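Local coordinates for probable 2-phosphosulfolactate phosphatase (Clostridium acetobutylicum, PDB 1VR0), which probably catalyses the magnesium-dependent hydrolysis of (2R)-O-phospho-3-sulfolactate to (2R)-3-sulfolactate and phosphate, at residues D166-S171 / T192-V197; T43-T48 / F93-M98; E27-K32 / S124-D129; N137-A142 / K231-K236. All blocks are in the same frame, centred on the assembly; numbering follows the deposited sequence.

Contact 1 of 4, residues D166-S171 / T192-V197. With MG (magnesium ion), chain D.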
loop_
_atom_site.group_PDB
_atom_site.type_symbol
_atom_site.label_atom_id
_atom_site.label_comp_id
_atom_site.label_asym_id
_atom_site.label_seq_id
_atom_site.Cartn_x
_atom_site.Cartn_y
_atom_site.Cartn_z
ATOM N N ASP A 166 -8.481 1.934 -8.580
ATOM C CA ASP A 166 -9.381 0.955 -9.254
ATOM C C ASP A 166 -9.122 -0.464 -8.720
ATOM O O ASP A 166 -10.050 -1.160 -8.274
ATOM C CB ASP A 166 -9.247 0.993 -10.800
ATOM C CG ASP A 166 -7.797 0.952 -11.287
ATOM O OD1 ASP A 166 -6.853 1.171 -10.503
ATOM O OD2 ASP A 166 -7.586 0.713 -12.479
ATOM N N ASP A 167 -7.867 -0.896 -8.731
ATOM C CA ASP A 167 -7.581 -2.257 -8.311
ATOM C C ASP A 167 -7.872 -2.414 -6.810
ATOM O O ASP A 167 -8.287 -3.452 -6.368
ATOM C CB ASP A 167 -6.130 -2.663 -8.670
ATOM C CG ASP A 167 -5.910 -2.757 -10.193
ATOM O OD1 ASP A 167 -6.888 -3.032 -10.891
ATOM O OD2 ASP A 167 -4.793 -2.561 -10.703
ATOM N N PHE A 168 -7.668 -1.360 -6.043
ATOM C CA PHE A 168 -7.810 -1.404 -4.605
ATOM C C PHE A 168 -9.275 -1.539 -4.211
ATOM O O PHE A 168 -9.616 -2.363 -3.353
ATOM C CB PHE A 168 -7.213 -0.134 -4.014
ATOM C CG PHE A 168 -7.005 -0.156 -2.500
ATOM C CD1 PHE A 168 -6.018 -0.943 -1.930
ATOM C CD2 PHE A 168 -7.741 0.684 -1.665
ATOM C CE1 PHE A 168 -5.805 -0.937 -0.542
ATOM C CE2 PHE A 168 -7.523 0.690 -0.294
ATOM C CZ PHE A 168 -6.544 -0.118 0.265
ATOM N N ILE A 169 -10.159 -0.752 -4.833
ATOM C CA ILE A 169 -11.566 -0.825 -4.468
ATOM C C ILE A 169 -12.152 -2.157 -4.912
ATOM O O ILE A 169 -13.027 -2.725 -4.254
ATOM C CB ILE A 169 -12.383 0.370 -5.007
ATOM C CG1 ILE A 169 -13.795 0.372 -4.383
ATOM C CG2 ILE A 169 -12.456 0.387 -6.515
ATOM C CD1 ILE A 169 -14.541 1.734 -4.500
ATOM N N CYS A 170 -11.668 -2.651 -6.047
ATOM C CA CYS A 170 -12.106 -3.929 -6.564
ATOM C C CYS A 170 -11.685 -5.026 -5.601
ATOM O O CYS A 170 -12.465 -5.915 -5.341
ATOM C CB CYS A 170 -11.503 -4.173 -7.935
ATOM S SG CYS A 170 -12.119 -5.705 -8.680
ATOM N N SER A 171 -10.471 -4.927 -5.042
ATOM C CA SER A 171 -10.054 -5.841 -3.966
ATOM C C SER A 171 -11.022 -5.817 -2.808
ATOM O O SER A 171 -11.404 -6.842 -2.284
ATOM C CB SER A 171 -8.706 -5.476 -3.404
ATOM O OG SER A 171 -7.710 -5.431 -4.407
ATOM N N THR A 192 -8.328 -4.751 5.217
ATOM C CA THR A 192 -9.317 -3.996 5.966
ATOM C C THR A 192 -9.577 -2.622 5.311
ATOM O O THR A 192 -10.716 -2.206 5.122
ATOM C CB THR A 192 -8.823 -3.791 7.407
ATOM O OG1 THR A 192 -8.737 -5.054 8.076
ATOM C CG2 THR A 192 -9.709 -2.872 8.153
ATOM N N THR A 193 -8.510 -1.931 4.938
ATOM C CA THR A 193 -8.625 -0.593 4.337
ATOM C C THR A 193 -9.298 -0.626 2.963
ATOM O O THR A 193 -10.169 0.187 2.676
ATOM C CB THR A 193 -7.252 0.094 4.265
ATOM O OG1 THR A 193 -6.637 0.098 5.570
ATOM C CG2 THR A 193 -7.379 1.566 3.792
ATOM N N ALA A 194 -8.934 -1.588 2.121
ATOM C CA ALA A 194 -9.610 -1.772 0.838
ATOM C C ALA A 194 -11.095 -2.027 1.051
ATOM O O ALA A 194 -11.929 -1.397 0.412
ATOM C CB ALA A 194 -9.016 -2.918 0.089
ATOM N N GLN A 195 -11.425 -2.954 1.942
ATOM C CA GLN A 195 -12.807 -3.278 2.206
ATOM C C GLN A 195 -13.575 -2.043 2.683
ATOM O O GLN A 195 -14.722 -1.832 2.304
ATOM C CB GLN A 195 -12.859 -4.421 3.227
ATOM C CG GLN A 195 -14.225 -5.056 3.414
ATOM C CD GLN A 195 -15.078 -4.328 4.395
ATOM O OE1 GLN A 195 -14.552 -3.652 5.302
ATOM N NE2 GLN A 195 -16.413 -4.390 4.209
ATOM N N TYR A 196 -12.914 -1.219 3.488
ATOM C CA TYR A 196 -13.498 0.011 4.003
ATOM C C TYR A 196 -13.839 0.981 2.890
ATOM O O TYR A 196 -14.947 1.563 2.884
ATOM C CB TYR A 196 -12.555 0.703 4.994
ATOM C CG TYR A 196 -13.047 2.083 5.353
ATOM C CD1 TYR A 196 -14.151 2.252 6.178
ATOM C CD2 TYR A 196 -12.424 3.234 4.837
ATOM C CE1 TYR A 196 -14.625 3.526 6.492
ATOM C CE2 TYR A 196 -12.886 4.505 5.152
ATOM C CZ TYR A 196 -13.993 4.649 5.976
ATOM O OH TYR A 196 -14.470 5.916 6.277
ATOM N N VAL A 197 -12.893 1.143 1.957
ATOM C CA VAL A 197 -13.068 2.023 0.809
ATOM C C VAL A 197 -14.244 1.536 -0.032
ATOM O O VAL A 197 -15.100 2.353 -0.474
ATOM C CB VAL A 197 -11.792 2.078 -0.064
ATOM C CG1 VAL A 197 -12.048 2.828 -1.376
ATOM C CG2 VAL A 197 -10.670 2.730 0.692
HETATM MG MG MG D . -4.362 -1.841 -12.920
HETATM O O HOH W 1 -6.874 -1.734 -13.280
HETATM O O HOH W 2 -4.747 0.581 -13.273
#
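The Phe168 ring carries Ala194 on one face: the methyl CB sits 3.8 Å from the ring centroid, 12° off the normal, a CH-pi contact over the middle of the ring. At the rim, near the ring plane, Phe168 CE2 meets Val197 CG2 at 3.9 Å, and Thr193 CG2 lies in plane beside CZ. CG of Phe168 stands anti to the backbone N (chi1 -167°), which carries the ring across to the backbone of the second helix, so that CZ comes within 3.4 Å of Ala194 N. Next to the ring, Ile169 CD1 touches Val197 CG1 at 4.1 Å, the two side chains crossing at about a right angle. No hydrogen bond joins the segments; small and apolar groups let the helix axes approach to 7.6 Å while crossing at -91°.

The first turn of helix 165-181 also serves the active site. Asp167 OD2 binds magnesium at 2.4 Å, and a metal-bound water donates to Asp166 OD2 and, at 2.7 Å, to Asp167 OD1, tying both carboxylates to the ion. Asp38 and the carbonyl of Gly158 complete the protein ligands. Ser171 and Ala194 rest on Leu17 of strand 13-18, helix 205-208 packs against Ile169 and Val197, and the second subunit reaches helix 189-199, where its Phe207 meets the Tyr196 ring edge-to-face.

Contact 2 of 4, residues T43-T48 / F93-M98. With 3SL ((2R)-3-sulfolactic acid), chain E.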
loop_
_atom_site.group_PDB
_atom_site.type_symbol
_atom_site.label_atom_id
_atom_site.label_comp_id
_atom_site.label_asym_id
_atom_site.label_seq_id
_atom_site.Cartn_x
_atom_site.Cartn_y
_atom_site.Cartn_z
ATOM N N THR A 43 -7.684 -7.936 -16.457
ATOM C CA THR A 43 -8.415 -9.037 -15.868
ATOM C C THR A 43 -9.885 -8.987 -16.213
ATOM O O THR A 43 -10.559 -10.009 -16.127
ATOM C CB THR A 43 -8.252 -9.150 -14.359
ATOM O OG1 THR A 43 -8.592 -7.918 -13.720
ATOM C CG2 THR A 43 -6.838 -9.510 -14.047
ATOM N N SER A 44 -10.386 -7.814 -16.606
ATOM C CA SER A 44 -11.741 -7.715 -17.150
ATOM C C SER A 44 -11.793 -8.339 -18.542
ATOM O O SER A 44 -12.792 -8.973 -18.895
ATOM C CB SER A 44 -12.208 -6.263 -17.185
ATOM O OG SER A 44 -12.302 -5.795 -15.855
ATOM N N VAL A 45 -10.713 -8.168 -19.304
ATOM C CA VAL A 45 -10.592 -8.812 -20.600
ATOM C C VAL A 45 -10.508 -10.345 -20.434
ATOM O O VAL A 45 -11.292 -11.095 -20.991
ATOM C CB VAL A 45 -9.371 -8.304 -21.389
ATOM C CG1 VAL A 45 -9.032 -9.259 -22.463
ATOM C CG2 VAL A 45 -9.630 -6.901 -21.971
ATOM N N ILE A 46 -9.566 -10.809 -19.656
ATOM C CA ILE A 46 -9.401 -12.239 -19.482
ATOM C C ILE A 46 -10.725 -12.904 -19.055
ATOM O O ILE A 46 -11.125 -13.919 -19.626
ATOM C CB ILE A 46 -8.297 -12.551 -18.482
ATOM C CG1 ILE A 46 -6.950 -12.173 -19.088
ATOM C CG2 ILE A 46 -8.304 -14.027 -18.111
ATOM C CD1 ILE A 46 -5.947 -11.728 -18.081
ATOM N N THR A 47 -11.374 -12.318 -18.056
ATOM C CA THR A 47 -12.614 -12.817 -17.527
ATOM C C THR A 47 -13.710 -12.885 -18.608
ATOM O O THR A 47 -14.423 -13.873 -18.725
ATOM C CB THR A 47 -13.083 -11.904 -16.375
ATOM O OG1 THR A 47 -12.145 -11.988 -15.298
ATOM C CG2 THR A 47 -14.457 -12.340 -15.856
ATOM N N THR A 48 -13.827 -11.818 -19.393
ATOM C CA THR A 48 -14.829 -11.730 -20.420
ATOM C C THR A 48 -14.559 -12.757 -21.547
ATOM O O THR A 48 -15.454 -13.514 -21.968
ATOM C CB THR A 48 -14.893 -10.285 -20.960
ATOM O OG1 THR A 48 -15.305 -9.409 -19.909
ATOM C CG2 THR A 48 -15.868 -10.156 -22.127
ATOM N N PHE A 93 -6.301 -7.709 -31.672
ATOM C CA PHE A 93 -7.181 -6.938 -30.837
ATOM C C PHE A 93 -6.399 -6.134 -29.835
ATOM O O PHE A 93 -5.186 -6.292 -29.659
ATOM C CB PHE A 93 -8.185 -7.863 -30.143
ATOM C CG PHE A 93 -8.998 -8.641 -31.105
ATOM C CD1 PHE A 93 -9.944 -7.982 -31.918
ATOM C CD2 PHE A 93 -8.778 -9.995 -31.286
ATOM C CE1 PHE A 93 -10.694 -8.676 -32.902
ATOM C CE2 PHE A 93 -9.505 -10.701 -32.257
ATOM C CZ PHE A 93 -10.478 -10.020 -33.075
ATOM N N SER A 94 -7.132 -5.251 -29.181
ATOM C CA SER A 94 -6.577 -4.311 -28.240
ATOM C C SER A 94 -6.894 -4.868 -26.876
ATOM O O SER A 94 -6.898 -6.086 -26.731
ATOM C CB SER A 94 -7.174 -2.937 -28.546
ATOM O OG SER A 94 -7.270 -2.150 -27.412
ATOM N N ASN A 95 -7.112 -4.015 -25.878
ATOM C CA ASN A 95 -7.398 -4.480 -24.517
ATOM C C ASN A 95 -8.785 -4.034 -24.008
ATOM O O ASN A 95 -9.012 -3.877 -22.815
ATOM C CB ASN A 95 -6.270 -4.077 -23.546
ATOM C CG ASN A 95 -6.165 -5.026 -22.401
ATOM O OD1 ASN A 95 -6.131 -6.227 -22.617
ATOM N ND2 ASN A 95 -6.175 -4.525 -21.181
ATOM N N SER A 96 -9.710 -3.884 -24.945
ATOM C CA SER A 96 -11.101 -3.604 -24.627
ATOM C C SER A 96 -11.839 -4.907 -24.489
ATOM O O SER A 96 -11.828 -5.686 -25.405
ATOM C CB SER A 96 -11.761 -2.821 -25.749
ATOM O OG SER A 96 -13.148 -2.846 -25.536
ATOM N N PRO A 97 -12.496 -5.141 -23.351
ATOM C CA PRO A 97 -13.304 -6.354 -23.220
ATOM C C PRO A 97 -14.388 -6.550 -24.282
ATOM O O PRO A 97 -14.672 -7.708 -24.608
ATOM C CB PRO A 97 -13.936 -6.219 -21.824
ATOM C CG PRO A 97 -13.090 -5.330 -21.103
ATOM C CD PRO A 97 -12.518 -4.350 -22.117
HETATM N N MSE A 98 -14.951 -5.475 -24.848
HETATM C CA MSE A 98 -16.021 -5.615 -25.860
HETATM C C MSE A 98 -15.626 -6.262 -27.140
HETATM O O MSE A 98 -16.484 -6.777 -27.837
HETATM C CB MSE A 98 -16.657 -4.290 -26.251
HETATM C CG MSE A 98 -17.893 -4.020 -25.431
HETATM SE SE MSE A 98 -17.279 -3.434 -23.674
HETATM C CE MSE A 98 -17.113 -1.427 -24.249
HETATM O O11 3SL E . -1.876 2.417 -19.227
HETATM C C1 3SL E . -2.990 2.107 -19.694
HETATM O O12 3SL E . -3.867 2.922 -20.077
HETATM C C2 3SL E . -3.273 0.655 -19.791
HETATM O O2 3SL E . -2.760 0.050 -18.607
HETATM C C3 3SL E . -4.770 0.489 -19.958
HETATM S S 3SL E . -5.234 -1.101 -19.827
HETATM O O3S 3SL E . -5.441 -1.671 -21.170
HETATM O O1S 3SL E . -4.405 -1.913 -18.873
HETATM O O2S 3SL E . -6.605 -1.108 -19.304
#
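Val45 and Asn95 cross obliquely, the valine branch CG2 pointing into the loop while the asparagine amide reaches past it to the ligand. CG2 is anti to the carbonyl carbon of Val45 and lies 3.2 Å from Asn95 O; the same methyl is 3.6 Å from Asn95 OD1, so it touches both carbonyl oxygens of that residue. CG of Asn95 stands anti to its backbone N (chi1 -152°), and this places ND2 against the sulfonate of (2R)-3-sulfolactic acid, donating to O3S at 2.9 Å with an N-H...O angle of 154°. The contact packs helix 42-51 behind one wall of the pocket that holds the sulfolactate product; Arg41, just before 43-48, also bonds the ligand.

Pro97 follows at the start of a 3-10 turn, its ring set against Ser44, Val45 and Thr48 of the helix. Ring atom CD meets Val45 CG2 at 3.9 Å, and CG reaches Ser44 CB at 4.1 Å. Thr48 crosses the proline at about a right angle, with its methyl CG2 at Pro97 O and its hydroxyl near Pro97 CB. That hydroxyl bonds back to Ser44 O at 2.7 Å, in the carbonyl plane, so Ser44 O accepts from both N and OG1 of Thr48; the hydroxyl also bonds Tyr228 OH. Ser96 OG accepts from the backbone N of Met98, modelled as selenomethionine, in an ST turn, and also bonds Asp225 of helix 223-229.

Contact 3 of 4, residues E27-K32 / S124-D129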
loop_
_atom_site.group_PDB
_atom_site.type_symbol
_atom_site.label_atom_id
_atom_site.label_comp_id
_atom_site.label_asym_id
_atom_site.label_seq_id
_atom_site.Cartn_x
_atom_site.Cartn_y
_atom_site.Cartn_z
ATOM N N GLU A 27 7.381 -14.374 -0.511
ATOM C CA GLU A 27 6.955 -14.896 0.772
ATOM C C GLU A 27 5.527 -14.530 1.118
ATOM O O GLU A 27 4.917 -15.194 1.943
ATOM C CB GLU A 27 7.892 -14.402 1.866
ATOM C CG GLU A 27 7.914 -12.864 2.059
ATOM C CD GLU A 27 9.017 -12.152 1.255
ATOM O OE1 GLU A 27 9.467 -12.668 0.181
ATOM O OE2 GLU A 27 9.433 -11.058 1.723
ATOM N N LYS A 28 5.020 -13.465 0.510
ATOM C CA LYS A 28 3.626 -13.052 0.674
ATOM C C LYS A 28 2.676 -13.790 -0.292
ATOM O O LYS A 28 1.446 -13.670 -0.204
ATOM C CB LYS A 28 3.469 -11.551 0.388
ATOM C CG LYS A 28 4.018 -10.600 1.447
ATOM C CD LYS A 28 3.870 -9.159 0.944
ATOM C CE LYS A 28 4.281 -8.110 1.982
ATOM N NZ LYS A 28 3.638 -6.814 1.652
ATOM N N VAL A 29 3.244 -14.502 -1.250
ATOM C CA VAL A 29 2.445 -15.137 -2.273
ATOM C C VAL A 29 2.501 -16.671 -2.190
ATOM O O VAL A 29 1.479 -17.317 -2.344
ATOM C CB VAL A 29 2.860 -14.588 -3.654
ATOM C CG1 VAL A 29 2.647 -15.565 -4.723
ATOM C CG2 VAL A 29 2.036 -13.385 -3.972
ATOM N N LYS A 30 3.668 -17.241 -1.893
ATOM C CA LYS A 30 3.832 -18.682 -2.040
ATOM C C LYS A 30 2.823 -19.488 -1.200
ATOM O O LYS A 30 2.469 -19.100 -0.103
ATOM C CB LYS A 30 5.279 -19.132 -1.829
ATOM C CG LYS A 30 5.914 -18.569 -0.597
ATOM C CD LYS A 30 7.064 -19.450 -0.116
ATOM C CE LYS A 30 7.669 -18.923 1.202
ATOM N NZ LYS A 30 8.574 -20.018 1.584
ATOM N N ASN A 31 2.321 -20.559 -1.812
ATOM C CA ASN A 31 1.360 -21.516 -1.239
ATOM C C ASN A 31 -0.006 -20.954 -0.867
ATOM O O ASN A 31 -0.820 -21.679 -0.306
ATOM C CB ASN A 31 1.970 -22.284 -0.074
ATOM C CG ASN A 31 3.414 -22.725 -0.348
ATOM O OD1 ASN A 31 3.729 -23.217 -1.429
ATOM N ND2 ASN A 31 4.300 -22.526 0.638
ATOM N N LYS A 32 -0.280 -19.703 -1.222
ATOM C CA LYS A 32 -1.573 -19.099 -0.921
ATOM C C LYS A 32 -2.556 -19.175 -2.090
ATOM O O LYS A 32 -2.216 -19.607 -3.169
ATOM C CB LYS A 32 -1.375 -17.638 -0.490
ATOM C CG LYS A 32 -0.621 -17.544 0.805
ATOM C CD LYS A 32 -0.461 -16.140 1.262
ATOM C CE LYS A 32 0.084 -16.097 2.686
ATOM N NZ LYS A 32 -0.304 -14.764 3.260
ATOM N N SER A 124 2.969 -13.845 -9.522
ATOM C CA SER A 124 2.298 -14.674 -8.526
ATOM C C SER A 124 2.532 -16.192 -8.691
ATOM O O SER A 124 1.928 -16.991 -7.954
ATOM C CB SER A 124 0.819 -14.358 -8.573
ATOM O OG SER A 124 0.636 -12.937 -8.598
ATOM N N GLU A 125 3.443 -16.585 -9.589
ATOM C CA GLU A 125 3.694 -18.011 -9.894
ATOM C C GLU A 125 3.802 -18.959 -8.700
ATOM O O GLU A 125 3.433 -20.129 -8.808
ATOM C CB GLU A 125 4.973 -18.185 -10.713
ATOM C CG GLU A 125 4.883 -17.532 -12.066
ATOM C CD GLU A 125 5.361 -18.423 -13.163
ATOM O OE1 GLU A 125 6.554 -18.830 -13.044
ATOM O OE2 GLU A 125 4.554 -18.692 -14.113
ATOM N N THR A 126 4.346 -18.502 -7.585
ATOM C CA THR A 126 4.602 -19.436 -6.492
ATOM C C THR A 126 3.370 -19.745 -5.650
ATOM O O THR A 126 3.476 -20.515 -4.688
ATOM C CB THR A 126 5.724 -18.909 -5.575
ATOM O OG1 THR A 126 5.435 -17.541 -5.195
ATOM C CG2 THR A 126 7.066 -18.989 -6.312
ATOM N N ALA A 127 2.225 -19.123 -5.966
ATOM C CA ALA A 127 1.011 -19.338 -5.186
ATOM C C ALA A 127 0.505 -20.738 -5.436
ATOM O O ALA A 127 0.794 -21.318 -6.484
ATOM C CB ALA A 127 -0.047 -18.327 -5.576
ATOM N N ARG A 128 -0.260 -21.290 -4.494
ATOM C CA ARG A 128 -0.896 -22.578 -4.726
ATOM C C ARG A 128 -1.940 -22.500 -5.855
ATOM O O ARG A 128 -2.025 -23.401 -6.694
ATOM C CB ARG A 128 -1.552 -23.110 -3.461
ATOM C CG ARG A 128 -2.109 -24.534 -3.625
ATOM C CD ARG A 128 -2.901 -24.945 -2.432
ATOM N NE ARG A 128 -2.052 -25.169 -1.273
ATOM C CZ ARG A 128 -2.503 -25.335 -0.034
ATOM N NH1 ARG A 128 -3.805 -25.284 0.231
ATOM N NH2 ARG A 128 -1.631 -25.530 0.949
ATOM N N ASP A 129 -2.758 -21.446 -5.832
ATOM C CA ASP A 129 -3.759 -21.218 -6.867
ATOM C C ASP A 129 -3.707 -19.778 -7.247
ATOM O O ASP A 129 -3.787 -18.944 -6.361
ATOM C CB ASP A 129 -5.159 -21.514 -6.343
ATOM C CG ASP A 129 -5.378 -22.989 -6.068
ATOM O OD1 ASP A 129 -5.475 -23.744 -7.047
ATOM O OD2 ASP A 129 -5.454 -23.396 -4.871
#
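Val29 opens the contact by turning its branch CG1, anti to the backbone N, into the bend of the opposite segment. There CG1 lies 3.4 Å from Thr126 OG1, close to Ser124 O, and 4.0 Å from Ala127 CB, with the valine and threonine side chains crossing at about a right angle. Val29 is buried, also resting on Ile18 and Val153, and its carbonyl starts a type II turn closed by Lys32 N. Lys30 follows on the turn with CG in the crowded position between backbone N and carbonyl carbon (chi1 48°); its CA makes a CA-H...O contact with Thr126 O at 3.2 Å, and CB faces Thr126 OG1.

Two tight turns thus meet side by side, type II at 29-32 and type I at 124-127, each just ahead of a strand in the parallel part of the larger sheet, 33-37 and 129-133. Asn31 N donates to Thr126 O at 3.1 Å, nearly straight at 163° but from above the carbonyl plane. Asn31 O lies over one face of the Arg128 guanidinium, offset toward the rim, and accepts from Asn150 ND2. At Lys32 the carbonyl takes the backbone N of Asp129 at 3.3 Å, in plane, plus a weak bond from Arg128 N; pairing of Asp129 with Ala34 continues the strand contact.

Contact 4 of 4, residues N137-A142 / K231-K236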
loop_
_atom_site.group_PDB
_atom_site.type_symbol
_atom_site.label_atom_id
_atom_site.label_comp_id
_atom_site.label_asym_id
_atom_site.label_seq_id
_atom_site.Cartn_x
_atom_site.Cartn_y
_atom_site.Cartn_z
ATOM N N ASN A 137 -16.521 -10.663 -12.114
ATOM C CA ASN A 137 -16.641 -11.985 -11.487
ATOM C C ASN A 137 -16.324 -12.012 -9.989
ATOM O O ASN A 137 -16.006 -13.063 -9.432
ATOM C CB ASN A 137 -15.813 -13.029 -12.250
ATOM C CG ASN A 137 -14.324 -12.860 -12.068
ATOM O OD1 ASN A 137 -13.864 -11.830 -11.604
ATOM N ND2 ASN A 137 -13.566 -13.882 -12.427
ATOM N N GLY A 138 -16.470 -10.863 -9.341
ATOM C CA GLY A 138 -16.152 -10.706 -7.922
ATOM C C GLY A 138 -16.833 -11.706 -7.016
ATOM O O GLY A 138 -16.171 -12.382 -6.248
ATOM N N GLU A 139 -18.148 -11.835 -7.132
ATOM C CA GLU A 139 -18.877 -12.795 -6.316
ATOM C C GLU A 139 -18.368 -14.225 -6.541
ATOM O O GLU A 139 -18.147 -14.984 -5.583
ATOM C CB GLU A 139 -20.386 -12.734 -6.604
ATOM C CG GLU A 139 -21.096 -11.446 -6.183
ATOM C CD GLU A 139 -21.457 -11.378 -4.686
ATOM O OE1 GLU A 139 -21.252 -12.350 -3.943
ATOM O OE2 GLU A 139 -21.973 -10.340 -4.231
ATOM N N ALA A 140 -18.196 -14.601 -7.797
ATOM C CA ALA A 140 -17.775 -15.954 -8.104
ATOM C C ALA A 140 -16.366 -16.212 -7.568
ATOM O O ALA A 140 -16.060 -17.312 -7.129
ATOM C CB ALA A 140 -17.850 -16.207 -9.599
ATOM N N VAL A 141 -15.509 -15.187 -7.589
ATOM C CA VAL A 141 -14.152 -15.310 -7.035
ATOM C C VAL A 141 -14.210 -15.568 -5.526
ATOM O O VAL A 141 -13.433 -16.348 -4.986
ATOM C CB VAL A 141 -13.327 -14.039 -7.275
ATOM C CG1 VAL A 141 -12.020 -14.118 -6.542
ATOM C CG2 VAL A 141 -13.100 -13.807 -8.777
ATOM N N ALA A 142 -15.119 -14.874 -4.853
ATOM C CA ALA A 142 -15.246 -15.014 -3.429
ATOM C C ALA A 142 -15.691 -16.435 -3.125
ATOM O O ALA A 142 -15.196 -17.071 -2.210
ATOM C CB ALA A 142 -16.216 -14.013 -2.904
ATOM N N LYS A 231 -19.416 -3.168 -13.922
ATOM C CA LYS A 231 -20.602 -3.995 -13.719
ATOM C C LYS A 231 -20.298 -5.192 -12.808
ATOM O O LYS A 231 -19.352 -5.949 -13.021
ATOM C CB LYS A 231 -21.190 -4.432 -15.069
ATOM C CG LYS A 231 -21.498 -3.236 -15.976
ATOM C CD LYS A 231 -22.890 -3.209 -16.585
ATOM C CE LYS A 231 -23.455 -1.730 -16.562
ATOM N NZ LYS A 231 -24.941 -1.584 -16.829
ATOM N N LYS A 232 -21.105 -5.336 -11.773
ATOM C CA LYS A 232 -20.933 -6.395 -10.771
ATOM C C LYS A 232 -21.476 -7.734 -11.231
ATOM O O LYS A 232 -22.542 -7.791 -11.807
ATOM C CB LYS A 232 -21.658 -6.022 -9.449
ATOM C CG LYS A 232 -21.013 -4.880 -8.650
ATOM C CD LYS A 232 -21.845 -4.498 -7.435
ATOM C CE LYS A 232 -21.042 -3.681 -6.471
ATOM N NZ LYS A 232 -21.948 -3.038 -5.493
ATOM N N ASP A 233 -20.740 -8.812 -10.978
ATOM C CA ASP A 233 -21.341 -10.156 -10.948
ATOM C C ASP A 233 -22.075 -10.528 -12.212
ATOM O O ASP A 233 -23.145 -11.128 -12.156
ATOM C CB ASP A 233 -22.303 -10.248 -9.755
ATOM C CG ASP A 233 -22.838 -11.660 -9.514
ATOM O OD1 ASP A 233 -22.099 -12.683 -9.629
ATOM O OD2 ASP A 233 -24.041 -11.752 -9.189
ATOM N N ILE A 234 -21.523 -10.173 -13.363
ATOM C CA ILE A 234 -22.104 -10.626 -14.614
ATOM C C ILE A 234 -21.375 -11.852 -15.160
ATOM O O ILE A 234 -21.869 -12.515 -16.055
ATOM C CB ILE A 234 -22.219 -9.519 -15.689
ATOM C CG1 ILE A 234 -20.865 -9.078 -16.228
ATOM C CG2 ILE A 234 -22.997 -8.312 -15.156
ATOM C CD1 ILE A 234 -21.047 -8.070 -17.377
ATOM N N VAL A 235 -20.226 -12.184 -14.614
ATOM C CA VAL A 235 -19.541 -13.407 -15.027
ATOM C C VAL A 235 -19.419 -14.356 -13.832
ATOM O O VAL A 235 -19.008 -13.936 -12.752
ATOM C CB VAL A 235 -18.170 -13.064 -15.636
ATOM C CG1 VAL A 235 -17.351 -14.328 -15.886
ATOM C CG2 VAL A 235 -18.376 -12.233 -16.937
ATOM N N LYS A 236 -19.817 -15.613 -14.022
ATOM C CA LYS A 236 -19.824 -16.645 -12.958
ATOM C C LYS A 236 -18.600 -17.552 -13.012
ATOM O O LYS A 236 -18.490 -18.508 -12.272
ATOM C CB LYS A 236 -21.080 -17.522 -13.058
ATOM C CG LYS A 236 -22.416 -16.759 -13.107
ATOM C CD LYS A 236 -22.557 -15.708 -11.986
ATOM C CE LYS A 236 -23.846 -14.867 -12.185
ATOM N NZ LYS A 236 -24.067 -13.945 -11.043
HETATM O O HOH W 3 -19.599 -13.172 -10.250
#
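Asn137 holds its CG in the crowded position between the backbone N and the carbonyl carbon (chi1 72°), which sends the amide away from 231-236 and leaves CA and CB to do the touching. Its CA makes a CA-H...O contact with Val235 O at 3.3 Å, and its CB meets Val235 CB at 4.1 Å. The amide is gripped at both ends: ND2 donates to Leu237 O and Ile132 O, and OD1 bonds Ser134. Asn137 is the N-cap residue of helix 138-148, though this side chain does no capping.

Two residues on, Glu139 has CG anti to its carbonyl carbon and bends at chi2 (-81°), so its aliphatic part covers Asp233 while its carboxylate turns away to a salt bridge with Arg181. Glu139 CB lies 3.5 Å from Asp233 OD1, and the two carboxylate planes stand 63° apart. Ala140 brings its methyl to Lys236 O at 3.6 Å. Lys236 curls back so that NZ forms a salt bridge with Asp233 OD1 at 2.7 Å, meeting it from above the carboxylate plane, and also donates to Asp233 O. One water accepts from Ala140 N and donates to Asp233 OD1 and Val235 O, bridging the first turn of the helix to the loop. With Lys236 and this water on Asp233, and Arg181 on Glu139, each carboxylate has its own positive partner, which probably eases the repulsion between the two.

In the fold
From the N terminus, the loop leading into strand 33-37 supplies 27-32, and 124-129 closes contact 3. Inside that loop helix 42-51 meets the pocket loop 93-98, so contact 2 is nested in contact 3. Beyond it, the start of helix 138-148, with its N-cap Asn137, opens contact 4, which closes at 231-236; contact 1, joining helices 165-181 and 189-199, is nested within it. The two nests run in series; no loops cross. Contacts 2 and 4 touch where Thr47 packs on Val235, linking helix 42-51 to the loop between helix 223-229 and strand 240-242. Contacts 1 and 2 lie on opposite sides of the chain's centre, one holding a magnesium-binding residue, the other a sulfolactate-binding one.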